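Side-chain contact in rhamnogalacturonan endolyase YesW (Bacillus subtilis, PDB 2ZUX), which degrades the rhamnogalacturonan of plant cell walls by endo-type eliminative cleavage, releasing oligosaccharides with an unsaturated galacturonic acid at the non-reducing end: residues W517-E520 / D521-L525. Sequence-based numbering, arbitrary orientation.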
loop_
_atom_site.group_PDB
_atom_site.type_symbol
_atom_site.label_atom_id
_atom_site.label_comp_id
_atom_site.label_asym_id
_atom_site.label_seq_id
_atom_site.Cartn_x
_atom_site.Cartn_y
_atom_site.Cartn_z
ATOM N N TRP A 517 -12.836 -3.728 -2.210
ATOM C CA TRP A 517 -13.584 -2.636 -2.843
ATOM C C TRP A 517 -14.778 -2.292 -1.968
ATOM O O TRP A 517 -15.402 -3.176 -1.385
ATOM C CB TRP A 517 -14.145 -3.042 -4.209
ATOM C CG TRP A 517 -13.216 -3.033 -5.388
ATOM C CD1 TRP A 517 -12.640 -1.949 -5.988
ATOM C CD2 TRP A 517 -12.834 -4.172 -6.166
ATOM N NE1 TRP A 517 -11.891 -2.350 -7.077
ATOM C CE2 TRP A 517 -11.999 -3.709 -7.208
ATOM C CE3 TRP A 517 -13.105 -5.542 -6.071
ATOM C CZ2 TRP A 517 -11.439 -4.576 -8.157
ATOM C CZ3 TRP A 517 -12.552 -6.399 -7.008
ATOM C CH2 TRP A 517 -11.723 -5.913 -8.034
ATOM N N ARG A 518 -15.122 -1.016 -1.898
ATOM C CA ARG A 518 -16.375 -0.614 -1.268
ATOM C C ARG A 518 -17.555 -0.977 -2.165
ATOM O O ARG A 518 -17.406 -1.119 -3.383
ATOM C CB ARG A 518 -16.385 0.893 -1.021
ATOM C CG ARG A 518 -16.286 1.723 -2.282
ATOM C CD ARG A 518 -16.590 3.178 -2.012
ATOM N NE ARG A 518 -16.346 3.990 -3.196
ATOM C CZ ARG A 518 -17.295 4.434 -4.010
ATOM N NH1 ARG A 518 -18.569 4.140 -3.766
ATOM N NH2 ARG A 518 -16.972 5.174 -5.065
ATOM N N THR A 519 -18.734 -1.125 -1.565
ATOM C CA THR A 519 -19.971 -1.135 -2.338
ATOM C C THR A 519 -20.248 0.289 -2.813
ATOM O O THR A 519 -19.685 1.251 -2.282
ATOM C CB THR A 519 -21.157 -1.626 -1.500
ATOM O OG1 THR A 519 -21.306 -0.783 -0.352
ATOM C CG2 THR A 519 -20.946 -3.061 -1.047
ATOM N N GLU A 520 -21.122 0.429 -3.802
ATOM C CA GLU A 520 -21.428 1.745 -4.371
ATOM C C GLU A 520 -21.903 2.746 -3.313
ATOM O O GLU A 520 -21.528 3.924 -3.349
ATOM C CB GLU A 520 -22.443 1.614 -5.516
ATOM C CG GLU A 520 -21.890 0.831 -6.709
ATOM C CD GLU A 520 -22.946 0.424 -7.727
ATOM O OE1 GLU A 520 -24.026 1.054 -7.764
ATOM O OE2 GLU A 520 -22.682 -0.526 -8.499
ATOM N N ASP A 521 -22.695 2.263 -2.356
ATOM C CA ASP A 521 -23.239 3.123 -1.304
ATOM C C ASP A 521 -22.396 3.187 -0.025
ATOM O O ASP A 521 -22.806 3.802 0.956
ATOM C CB ASP A 521 -24.693 2.736 -0.979
ATOM C CG ASP A 521 -24.821 1.372 -0.304
ATOM O OD1 ASP A 521 -23.808 0.689 -0.051
ATOM O OD2 ASP A 521 -25.972 0.964 -0.016
ATOM N N SER A 522 -21.229 2.541 -0.047
ATOM C CA SER A 522 -20.304 2.506 1.103
ATOM C C SER A 522 -20.917 1.922 2.377
ATOM O O SER A 522 -20.490 2.244 3.487
ATOM C CB SER A 522 -19.683 3.882 1.378
ATOM O OG SER A 522 -18.913 4.326 0.275
ATOM N N SER A 523 -21.912 1.048 2.216
ATOM C CA SER A 523 -22.474 0.331 3.360
ATOM C C SER A 523 -21.583 -0.825 3.813
ATOM O O SER A 523 -21.732 -1.333 4.923
ATOM C CB SER A 523 -23.880 -0.186 3.043
ATOM O OG SER A 523 -23.870 -1.061 1.937
ATOM N N ALA A 524 -20.663 -1.238 2.940
ATOM C CA ALA A 524 -19.779 -2.362 3.226
ATOM C C ALA A 524 -18.497 -2.266 2.415
ATOM O O ALA A 524 -18.453 -1.601 1.378
ATOM C CB ALA A 524 -20.488 -3.688 2.926
ATOM N N LEU A 525 -17.463 -2.935 2.910
ATOM C CA LEU A 525 -16.301 -3.288 2.094
ATOM C C LEU A 525 -16.422 -4.754 1.709
ATOM O O LEU A 525 -16.864 -5.569 2.522
ATOM C CB LEU A 525 -14.996 -3.075 2.861
ATOM C CG LEU A 525 -14.674 -1.665 3.363
ATOM C CD1 LEU A 525 -13.396 -1.692 4.174
ATOM C CD2 LEU A 525 -14.563 -0.675 2.209
HETATM O O HOH W 1 -20.491 5.590 -1.370
#
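The hydroxyl of T519 donates a hydrogen bond to the D521 carboxylate, OG1 to OD1 2.9 Å, and meets that oxygen nearly in line with its C-O bond. The two side chains lie next to each other and point the same way. T519 OG1 sits between its own backbone N and carbonyl carbon (chi1 58°), which turns it into the loop and also lets A524 N reach it in a weak bond of 3.4 Å. D521 OD1 takes two further donors, both from S523: OG at 2.6 Å on the syn side, and backbone N at 3.0 Å from above the carboxylate plane, the latter closing an Asx turn. Three donors thus grip one oxygen and fix the rotation of the carboxylate. A valine in place of T519 would probably leave D521 OD1 without one of its three donors and A524 N without its weak acceptor, making the carboxylate less firmly held.

Two backbone hydrogen bonds hold the turn itself. T519 N donates almost straight to A524 O (3.0 Å, 168° at the hydrogen), whereas S522 N reaches T519 O at 3.0 Å across the type I turn from T519 to S522. A water bridges E520 O and S522 OG, a hydroxyl also bonded to A114 N.

Apolar contacts flank this polar network: L525 CD2 packs on R518 CA and CB, and T519 CG2 meets the A524 methyl. R518 CD lies in van der Waals contact beside the S522 hydroxyl, 3.5 Å from OG. The R518 side chain comes within about 4 Å of a bound rhamnose. Together these contacts close the beta hairpin between strands 514-519 and 524-528, in an antiparallel sheet of the family 11 lyase beta-propeller.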